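Local coordinates for MccB protein (Escherichia coli, PDB 6OM4) that takes part in biosynthesis of the nucleotide antibiotic microcin C7, binding ATP and the formylated MccA peptide and probably transferring adenylate to that peptide, at residues 132-136 / 137-141; 304-307 / 308-312; 3-6 / 7-11; 107-110 / 111-115. All blocks are in the same frame, centred on the assembly; numbering follows the deposited sequence.

Contact 1 of 4, residues 132-136 / 137-141; sequences VILAT and SGIGE
L134 CG and I139 CG1 both stand beside the backbone N, anti to the carbonyl carbon (chi1 -62° and -70°), and this sets the two side chains alongside each other, pointing the same way. Across the end of the helix, I139 CG1 rests on L134 CB at 3.8 Å. The pair is pinned at its base by the backbone: I139 N donates to L134 O at 3.1 Å in a fairly straight bond. One residue inside that loop, G138 N reaches A135 O, also at 3.1 Å, but from well above the carbonyl plane. G138 takes a positive phi (90°) that turns the chain back over the last turn. S137 N still makes a helical bond to I133 O of 2.9 Å, while its hydroxyl adds a weak bond to the same oxygen and has its main partner in N95. Just before the turn, T136 OG1 folds back to V132 O at 2.8 Å, approaching from the face of that carbonyl opposite to T136 N. L134 packs on helix 292-311, and I139 on V118 of strand 117-121. Here a Schellman motif ends helix 125-136 and leads into strand 141-146 of the Rossmann-like ThiF fold.

Contact 2 of 4, residues 304-307 / 308-312; sequences ADVI and KFIGK
V306 and I310 lie side by side and point the same way, one turn apart on helix 292-311, a long helix packed against the sheet of the Rossmann-like ThiF fold. Their methyl ends meet at V306 CG1 and I310 CD1, 3.8 Å apart. V306 brings CG1 there by holding it anti to the backbone N (chi1 170°). I310 contributes the end of its longer branch, whose CG1 also lies 3.4 Å from V306 O, so the isoleucine runs along its partner's carbonyl as well as its methyl. V306 continues this apolar surface onto I208 and V210 of strand 208-211.

K308 is turned to another flank of the helix. Its CG stands beside the backbone N (chi1 -68°), and the chain beyond is extended, running back along the helix with CG only 3.3 Å from A304 O. The ammonium stops 5.2 Å short of D305, measured from K308 NZ to D305 OD1, too far for a salt bridge. The carboxylate of D305 is instead held by the following loop, OD1 by L317 N and OD2 by S318 OG, which probably limits its rotation. F309 sets its CB 3.2 Å from D305 O, but the rest of the side chain leads away from 304-307, and F309 packs on V251, I208 and L249. The helix then closes: K312 has positive phi, its N bonded to K308 O, and in the final turn G311 N donates to I307 O at 2.7 Å.

Contact 3 of 4, residues 3-6 / 7-11; sequences YILG and RYVKI
From G6 to V9 the backbone folds into a type I beta turn, closed by a weak hydrogen bond of 3.3 Å from V9 N to G6 O. In Y8, chi1 of 46° places CG between the backbone N and the carbonyl carbon and folds the phenol ring back against G6, whose CA lies over one face. This is a CH-pi contact, with G6 CA 4.1 Å from the centroid of the Y8 ring and 25° off its normal. The CA is displaced toward the rim, nearest CE2 of Y8 at 3.8 Å. The hydroxyl of Y8 is tied to F76 O, which fixes the far end of the ring.

The turn links strand 2-5, the central strand of a small antiparallel sheet, to strand 11-14 of a second one, in the N-terminal part of the chain. Across its mouth L5 and V9 cross at about a right angle, L5 CD1 meeting V9 CG2 at 4.0 Å. The same V9 CG2 approaches G6 O at 3.4 Å, so the valine leans over the carbonyl that its own N-H uses. L5 is packed further against I78, I46 and A42, and V9 against F77.

Contact 4 of 4, residues 107-110 / 111-115; sequences VLVQ and DKLKN
L108 O is gripped by two donors, K112 N at 3.2 Å and an ordered water at 2.9 Å. The same water donates a second hydrogen bond, 3.0 Å long, to D111 OD2, and so bridges the side chain of D111 to a carbonyl three residues back. D111 presents its carboxylate to this water with CG anti to the backbone N (chi1 178°). K112 flanks the carbonyl as well: its extended chain runs past L108 O, CG nearest at 3.5 Å. D111 and K112 are both exposed to solvent.

V109 and L113, by contrast, are buried. L113 N bonds to V109 O at 3.0 Å, and L113 CG rests on that same oxygen at 3.5 Å. The leucine's end comes only loosely to its neighbour one turn earlier, L113 CD1 lying 4.3 Å from V109 CG1. Both residues also pack on Y99 of helix 93-101, V109 on Y313 and L113 on I139. A further helical bond, 2.9 Å long, runs from K114 N to Q110 O. With exposed D111 and K112 set against buried V109 and L113, this is the arrangement of an amphipathic alpha helix, here helix 106-114, which leads into strand 117-121, a parallel strand of the Rossmann-like sheet in the ThiF fold.

Overall arrangement
Contacts 1, 2 and 4 form one cluster, with centres 11 to 12 Å apart. I139 of contact 1 sits at its middle, its CD1 3.3 Å from CD1 of I310 in contact 2, while I310 CG2 also meets L113 CD2 of contact 4 at 3.6 Å. A probable hydrogen bond of 3.1 Å from G140 N to L113 O joins contacts 1 and 4. Contact 3 stands apart, its nearest atoms about 12 Å from contact 4. On the side toward the nucleotide pocket, the I133 side chain is about 11 Å from G125, an ATP-binding residue. R94, an ATP-binding residue that contacts no nucleotide bound to this chain in the model, lies about 8 Å from R7 and 9 Å from S137, between side chains.

Contact 1 of 4, residues 132-136 / 137-141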
loop_
_atom_site.group_PDB
_atom_site.type_symbol
_atom_site.label_atom_id
_atom_site.label_comp_id
_atom_site.label_asym_id
_atom_site.label_seq_id
_atom_site.Cartn_x
_atom_site.Cartn_y
_atom_site.Cartn_z
ATOM N N VAL A 132 6.587 9.341 -2.560
ATOM C CA VAL A 132 7.376 9.122 -3.736
ATOM C C VAL A 132 6.881 7.859 -4.457
ATOM O O VAL A 132 6.894 7.799 -5.672
ATOM C CB VAL A 132 8.886 9.089 -3.437
ATOM C CG1 VAL A 132 9.332 7.844 -2.649
ATOM C CG2 VAL A 132 9.645 9.235 -4.734
ATOM N N ILE A 133 6.454 6.845 -3.714
ATOM C CA ILE A 133 5.879 5.681 -4.392
ATOM C C ILE A 133 4.646 6.113 -5.181
ATOM O O ILE A 133 4.446 5.693 -6.347
ATOM C CB ILE A 133 5.513 4.567 -3.384
ATOM C CG1 ILE A 133 6.779 3.979 -2.771
ATOM C CG2 ILE A 133 4.672 3.514 -4.070
ATOM C CD1 ILE A 133 6.580 3.254 -1.480
ATOM N N LEU A 134 3.768 6.897 -4.552
ATOM C CA LEU A 134 2.520 7.249 -5.209
ATOM C C LEU A 134 2.819 8.135 -6.430
ATOM O O LEU A 134 2.214 7.955 -7.494
ATOM C CB LEU A 134 1.555 7.929 -4.225
ATOM C CG LEU A 134 1.103 7.102 -3.015
ATOM C CD1 LEU A 134 0.015 7.858 -2.231
ATOM C CD2 LEU A 134 0.547 5.737 -3.438
ATOM N N ALA A 135 3.746 9.090 -6.296
ATOM C CA ALA A 135 4.066 9.983 -7.393
ATOM C C ALA A 135 4.611 9.172 -8.571
ATOM O O ALA A 135 4.222 9.363 -9.714
ATOM C CB ALA A 135 5.047 11.034 -6.938
ATOM N N THR A 136 5.518 8.226 -8.300
ATOM C CA THR A 136 6.143 7.554 -9.398
ATOM C C THR A 136 5.246 6.445 -9.958
ATOM O O THR A 136 5.532 5.996 -11.052
ATOM C CB THR A 136 7.537 7.050 -9.033
ATOM O OG1 THR A 136 7.417 6.162 -7.925
ATOM C CG2 THR A 136 8.452 8.197 -8.674
ATOM N N SER A 137 4.194 6.063 -9.230
ATOM C CA SER A 137 3.163 5.158 -9.737
ATOM C C SER A 137 2.072 5.920 -10.486
ATOM O O SER A 137 1.178 5.306 -11.050
ATOM C CB SER A 137 2.603 4.260 -8.655
ATOM O OG SER A 137 3.567 3.252 -8.367
ATOM N N GLY A 138 2.135 7.256 -10.491
ATOM C CA GLY A 138 1.197 8.040 -11.330
ATOM C C GLY A 138 -0.112 8.447 -10.668
ATOM O O GLY A 138 -1.081 8.818 -11.386
ATOM N N ILE A 139 -0.176 8.489 -9.331
ATOM C CA ILE A 139 -1.278 9.165 -8.648
ATOM C C ILE A 139 -1.287 10.639 -9.117
ATOM O O ILE A 139 -0.276 11.363 -9.047
ATOM C CB ILE A 139 -1.168 9.077 -7.109
ATOM C CG1 ILE A 139 -1.429 7.664 -6.584
ATOM C CG2 ILE A 139 -2.115 10.087 -6.459
ATOM C CD1 ILE A 139 -2.896 7.289 -6.602
ATOM N N GLY A 140 -2.439 11.096 -9.615
ATOM C CA GLY A 140 -2.497 12.320 -10.406
ATOM C C GLY A 140 -2.308 13.592 -9.580
ATOM O O GLY A 140 -1.821 14.590 -10.113
ATOM N N GLU A 141 -2.795 13.589 -8.334
ATOM C CA GLU A 141 -2.784 14.761 -7.468
ATOM C C GLU A 141 -2.428 14.374 -6.042
ATOM O O GLU A 141 -3.097 13.570 -5.444
ATOM C CB GLU A 141 -4.119 15.501 -7.468
ATOM C CG GLU A 141 -3.975 16.914 -6.946
ATOM C CD GLU A 141 -5.235 17.768 -6.969
ATOM O OE1 GLU A 141 -6.226 17.362 -7.648
ATOM O OE2 GLU A 141 -5.218 18.833 -6.308
#

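Contact 2 of 4, residues 304-307 / 308-312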
loop_
_atom_site.group_PDB
_atom_site.type_symbol
_atom_site.label_atom_id
_atom_site.label_comp_id
_atom_site.label_asym_id
_atom_site.label_seq_id
_atom_site.Cartn_x
_atom_site.Cartn_y
_atom_site.Cartn_z
ATOM N N ALA A 304 1.213 0.439 -0.926
ATOM C CA ALA A 304 0.619 -0.679 -1.693
ATOM C C ALA A 304 -0.893 -0.673 -1.525
ATOM O O ALA A 304 -1.641 -0.871 -2.494
ATOM C CB ALA A 304 1.154 -1.999 -1.221
ATOM N N ASP A 305 -1.337 -0.539 -0.280
ATOM C CA ASP A 305 -2.784 -0.504 -0.007
ATOM C C ASP A 305 -3.476 0.709 -0.644
ATOM O O ASP A 305 -4.564 0.536 -1.150
ATOM C CB ASP A 305 -3.041 -0.643 1.488
ATOM C CG ASP A 305 -3.026 -2.112 1.930
ATOM O OD1 ASP A 305 -2.707 -3.043 1.087
ATOM O OD2 ASP A 305 -3.344 -2.336 3.106
ATOM N N VAL A 306 -2.845 1.885 -0.700
ATOM C CA VAL A 306 -3.411 3.047 -1.417
ATOM C C VAL A 306 -3.590 2.746 -2.916
ATOM O O VAL A 306 -4.695 2.966 -3.509
ATOM C CB VAL A 306 -2.546 4.297 -1.209
ATOM C CG1 VAL A 306 -2.971 5.429 -2.128
ATOM C CG2 VAL A 306 -2.556 4.718 0.239
ATOM N N ILE A 307 -2.544 2.192 -3.541
ATOM C CA ILE A 307 -2.584 1.851 -4.974
ATOM C C ILE A 307 -3.675 0.812 -5.223
ATOM O O ILE A 307 -4.444 0.929 -6.176
ATOM C CB ILE A 307 -1.184 1.425 -5.480
ATOM C CG1 ILE A 307 -0.250 2.637 -5.464
ATOM C CG2 ILE A 307 -1.252 0.779 -6.839
ATOM C CD1 ILE A 307 1.204 2.297 -5.606
ATOM N N LYS A 308 -3.801 -0.190 -4.353
ATOM C CA LYS A 308 -4.859 -1.211 -4.541
ATOM C C LYS A 308 -6.241 -0.621 -4.280
ATOM O O LYS A 308 -7.173 -0.983 -4.960
ATOM C CB LYS A 308 -4.616 -2.433 -3.659
ATOM C CG LYS A 308 -3.394 -3.213 -4.099
ATOM C CD LYS A 308 -2.906 -4.278 -3.147
ATOM C CE LYS A 308 -1.771 -5.050 -3.809
ATOM N NZ LYS A 308 -1.156 -6.036 -2.893
ATOM N N PHE A 309 -6.358 0.242 -3.267
ATOM C CA PHE A 309 -7.663 0.807 -2.928
ATOM C C PHE A 309 -8.181 1.599 -4.142
ATOM O O PHE A 309 -9.382 1.597 -4.462
ATOM C CB PHE A 309 -7.533 1.691 -1.681
ATOM C CG PHE A 309 -8.774 2.467 -1.330
ATOM C CD1 PHE A 309 -9.881 1.793 -0.845
ATOM C CD2 PHE A 309 -8.878 3.820 -1.577
ATOM C CE1 PHE A 309 -11.043 2.482 -0.529
ATOM C CE2 PHE A 309 -10.050 4.505 -1.265
ATOM C CZ PHE A 309 -11.126 3.834 -0.751
ATOM N N ILE A 310 -7.317 2.407 -4.718
ATOM C CA ILE A 310 -7.673 3.260 -5.862
ATOM C C ILE A 310 -7.781 2.415 -7.136
ATOM O O ILE A 310 -8.692 2.650 -7.975
ATOM C CB ILE A 310 -6.646 4.385 -6.054
ATOM C CG1 ILE A 310 -6.696 5.372 -4.882
ATOM C CG2 ILE A 310 -6.785 5.027 -7.430
ATOM C CD1 ILE A 310 -5.535 6.306 -4.848
ATOM N N GLY A 311 -6.824 1.486 -7.329
ATOM C CA GLY A 311 -6.716 0.786 -8.629
ATOM C C GLY A 311 -7.687 -0.374 -8.802
ATOM O O GLY A 311 -7.947 -0.801 -9.961
ATOM N N LYS A 312 -8.141 -0.944 -7.682
ATOM C CA LYS A 312 -9.261 -1.929 -7.605
ATOM C C LYS A 312 -8.900 -3.299 -8.205
ATOM O O LYS A 312 -9.782 -4.086 -8.404
ATOM C CB LYS A 312 -10.545 -1.374 -8.258
ATOM C CG LYS A 312 -11.134 -0.138 -7.598
ATOM C CD LYS A 312 -11.461 -0.308 -6.135
ATOM C CE LYS A 312 -11.946 0.974 -5.477
ATOM N NZ LYS A 312 -13.425 1.096 -5.468
#

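Contact 3 of 4, residues 3-6 / 7-11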
loop_
_atom_site.group_PDB
_atom_site.type_symbol
_atom_site.label_atom_id
_atom_site.label_comp_id
_atom_site.label_asym_id
_atom_site.label_seq_id
_atom_site.Cartn_x
_atom_site.Cartn_y
_atom_site.Cartn_z
ATOM N N TYR A 3 -4.827 -14.485 -26.923
ATOM C CA TYR A 3 -4.153 -14.527 -25.645
ATOM C C TYR A 3 -2.647 -14.368 -25.856
ATOM O O TYR A 3 -2.119 -14.723 -26.938
ATOM C CB TYR A 3 -4.441 -15.849 -24.935
ATOM C CG TYR A 3 -5.856 -15.926 -24.430
ATOM C CD1 TYR A 3 -6.202 -15.335 -23.234
ATOM C CD2 TYR A 3 -6.825 -16.559 -25.179
ATOM C CE1 TYR A 3 -7.504 -15.431 -22.750
ATOM C CE2 TYR A 3 -8.121 -16.641 -24.723
ATOM C CZ TYR A 3 -8.460 -16.057 -23.521
ATOM O OH TYR A 3 -9.737 -16.159 -23.048
ATOM N N ILE A 4 -1.951 -13.903 -24.806
ATOM C CA ILE A 4 -0.510 -13.739 -24.825
ATOM C C ILE A 4 0.061 -14.177 -23.468
ATOM O O ILE A 4 -0.591 -14.015 -22.433
ATOM C CB ILE A 4 -0.104 -12.293 -25.177
ATOM C CG1 ILE A 4 1.394 -12.175 -25.450
ATOM C CG2 ILE A 4 -0.560 -11.265 -24.156
ATOM C CD1 ILE A 4 1.752 -10.915 -26.228
ATOM N N LEU A 5 1.262 -14.756 -23.509
ATOM C CA LEU A 5 1.991 -15.120 -22.301
ATOM C C LEU A 5 2.537 -13.846 -21.655
ATOM O O LEU A 5 3.196 -13.051 -22.309
ATOM C CB LEU A 5 3.123 -16.096 -22.620
ATOM C CG LEU A 5 3.798 -16.769 -21.410
ATOM C CD1 LEU A 5 2.873 -17.757 -20.738
ATOM C CD2 LEU A 5 5.045 -17.500 -21.821
ATOM N N GLY A 6 2.199 -13.628 -20.376
ATOM C CA GLY A 6 2.758 -12.502 -19.639
ATOM C C GLY A 6 4.283 -12.590 -19.548
ATOM O O GLY A 6 4.860 -13.689 -19.488
ATOM N N ARG A 7 4.953 -11.431 -19.527
ATOM C CA ARG A 7 6.409 -11.385 -19.507
ATOM C C ARG A 7 6.905 -11.816 -18.119
ATOM O O ARG A 7 8.084 -12.119 -17.952
ATOM C CB ARG A 7 6.930 -9.992 -19.866
ATOM C CG ARG A 7 6.575 -9.524 -21.271
ATOM C CD ARG A 7 7.395 -10.156 -22.367
ATOM N NE ARG A 7 8.843 -9.976 -22.226
ATOM C CZ ARG A 7 9.579 -9.042 -22.813
ATOM N NH1 ARG A 7 9.035 -8.201 -23.677
ATOM N NH2 ARG A 7 10.856 -8.915 -22.479
ATOM N N TYR A 8 5.986 -11.910 -17.154
ATOM C CA TYR A 8 6.298 -12.193 -15.724
ATOM C C TYR A 8 6.247 -13.696 -15.450
ATOM O O TYR A 8 6.403 -14.137 -14.294
ATOM C CB TYR A 8 5.390 -11.403 -14.770
ATOM C CG TYR A 8 3.945 -11.461 -15.164
ATOM C CD1 TYR A 8 3.162 -12.537 -14.815
ATOM C CD2 TYR A 8 3.415 -10.500 -15.999
ATOM C CE1 TYR A 8 1.859 -12.657 -15.243
ATOM C CE2 TYR A 8 2.103 -10.582 -16.422
ATOM C CZ TYR A 8 1.331 -11.668 -16.059
ATOM O OH TYR A 8 0.045 -11.711 -16.497
ATOM N N VAL A 9 6.091 -14.500 -16.506
ATOM C CA VAL A 9 6.168 -15.948 -16.403
ATOM C C VAL A 9 7.627 -16.390 -16.533
ATOM O O VAL A 9 8.347 -15.975 -17.422
ATOM C CB VAL A 9 5.267 -16.616 -17.454
ATOM C CG1 VAL A 9 5.288 -18.140 -17.365
ATOM C CG2 VAL A 9 3.852 -16.099 -17.281
ATOM N N LYS A 10 8.018 -17.278 -15.621
ATOM C CA LYS A 10 9.307 -17.942 -15.659
ATOM C C LYS A 10 9.078 -19.424 -15.373
ATOM O O LYS A 10 8.036 -19.788 -14.796
ATOM C CB LYS A 10 10.258 -17.323 -14.627
ATOM C CG LYS A 10 9.750 -17.425 -13.190
ATOM C CD LYS A 10 10.531 -16.557 -12.237
ATOM C CE LYS A 10 12.009 -16.863 -12.262
ATOM N NZ LYS A 10 12.655 -16.411 -11.004
ATOM N N ILE A 11 10.073 -20.243 -15.708
ATOM C CA ILE A 11 9.921 -21.709 -15.655
ATOM C C ILE A 11 11.203 -22.312 -15.087
ATOM O O ILE A 11 12.297 -21.867 -15.482
ATOM C CB ILE A 11 9.614 -22.295 -17.044
ATOM C CG1 ILE A 11 8.381 -21.700 -17.739
ATOM C CG2 ILE A 11 9.538 -23.812 -16.980
ATOM C CD1 ILE A 11 7.088 -21.978 -17.048
#

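Contact 4 of 4, residues 107-110 / 111-115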
loop_
_atom_site.group_PDB
_atom_site.type_symbol
_atom_site.label_atom_id
_atom_site.label_comp_id
_atom_site.label_asym_id
_atom_site.label_seq_id
_atom_site.Cartn_x
_atom_site.Cartn_y
_atom_site.Cartn_z
ATOM N N VAL A 107 -4.161 -0.551 -18.299
ATOM C CA VAL A 107 -4.508 0.831 -18.707
ATOM C C VAL A 107 -5.679 1.350 -17.855
ATOM O O VAL A 107 -5.718 2.576 -17.555
ATOM C CB VAL A 107 -4.782 0.962 -20.219
ATOM C CG1 VAL A 107 -5.199 2.372 -20.618
ATOM C CG2 VAL A 107 -3.588 0.519 -21.053
ATOM N N LEU A 108 -6.652 0.492 -17.489
ATOM C CA LEU A 108 -7.785 0.965 -16.654
ATOM C C LEU A 108 -7.343 1.225 -15.205
ATOM O O LEU A 108 -7.776 2.169 -14.594
ATOM C CB LEU A 108 -8.950 -0.018 -16.709
ATOM C CG LEU A 108 -9.434 -0.325 -18.122
ATOM C CD1 LEU A 108 -10.600 -1.314 -18.084
ATOM C CD2 LEU A 108 -9.860 0.950 -18.829
ATOM N N VAL A 109 -6.443 0.398 -14.667
ATOM C CA VAL A 109 -5.868 0.713 -13.375
ATOM C C VAL A 109 -5.157 2.068 -13.420
ATOM O O VAL A 109 -5.301 2.914 -12.495
ATOM C CB VAL A 109 -4.900 -0.384 -12.911
ATOM C CG1 VAL A 109 -4.204 0.069 -11.639
ATOM C CG2 VAL A 109 -5.612 -1.715 -12.744
ATOM N N GLN A 110 -4.318 2.268 -14.434
ATOM C CA GLN A 110 -3.500 3.474 -14.514
ATOM C C GLN A 110 -4.417 4.700 -14.574
ATOM O O GLN A 110 -4.137 5.720 -13.966
ATOM C CB GLN A 110 -2.519 3.436 -15.689
ATOM C CG GLN A 110 -1.457 4.525 -15.653
ATOM C CD GLN A 110 -0.519 4.409 -14.473
ATOM O OE1 GLN A 110 -0.230 5.387 -13.765
ATOM N NE2 GLN A 110 -0.056 3.201 -14.242
ATOM N N ASP A 111 -5.551 4.567 -15.276
ATOM C CA ASP A 111 -6.500 5.641 -15.436
ATOM C C ASP A 111 -7.117 6.013 -14.080
ATOM O O ASP A 111 -7.308 7.184 -13.767
ATOM C CB ASP A 111 -7.584 5.218 -16.430
ATOM C CG ASP A 111 -8.676 6.232 -16.668
ATOM O OD1 ASP A 111 -8.366 7.281 -17.294
ATOM O OD2 ASP A 111 -9.813 5.963 -16.215
ATOM N N LYS A 112 -7.390 5.021 -13.234
ATOM C CA LYS A 112 -7.915 5.293 -11.913
ATOM C C LYS A 112 -6.875 6.023 -11.053
ATOM O O LYS A 112 -7.223 6.916 -10.305
ATOM C CB LYS A 112 -8.411 4.021 -11.238
ATOM C CG LYS A 112 -9.645 3.437 -11.879
ATOM C CD LYS A 112 -9.959 2.050 -11.484
ATOM C CE LYS A 112 -11.066 1.472 -12.351
ATOM N NZ LYS A 112 -11.691 0.340 -11.644
ATOM N N LEU A 113 -5.591 5.652 -11.192
ATOM C CA LEU A 113 -4.557 6.325 -10.406
ATOM C C LEU A 113 -4.434 7.773 -10.876
ATOM O O LEU A 113 -4.351 8.663 -10.053
ATOM C CB LEU A 113 -3.215 5.603 -10.536
ATOM C CG LEU A 113 -3.198 4.159 -10.021
ATOM C CD1 LEU A 113 -1.868 3.506 -10.379
ATOM C CD2 LEU A 113 -3.466 4.023 -8.537
ATOM N N LYS A 114 -4.422 7.970 -12.193
ATOM C CA LYS A 114 -4.300 9.310 -12.777
ATOM C C LYS A 114 -5.415 10.236 -12.268
ATOM O O LYS A 114 -5.177 11.429 -12.114
ATOM C CB LYS A 114 -4.317 9.224 -14.301
ATOM C CG LYS A 114 -4.031 10.550 -14.985
ATOM C CD LYS A 114 -4.051 10.486 -16.497
ATOM C CE LYS A 114 -3.265 11.619 -17.136
ATOM N NZ LYS A 114 -3.720 11.900 -18.523
ATOM N N ASN A 115 -6.625 9.709 -12.079
ATOM C CA ASN A 115 -7.809 10.529 -11.745
ATOM C C ASN A 115 -7.939 10.746 -10.231
ATOM O O ASN A 115 -8.823 11.477 -9.783
ATOM C CB ASN A 115 -9.099 9.894 -12.275
ATOM C CG ASN A 115 -9.260 10.031 -13.776
ATOM O OD1 ASN A 115 -8.465 10.700 -14.438
ATOM N ND2 ASN A 115 -10.274 9.382 -14.325
HETATM O O HOH W 1 -10.364 3.104 -15.473
#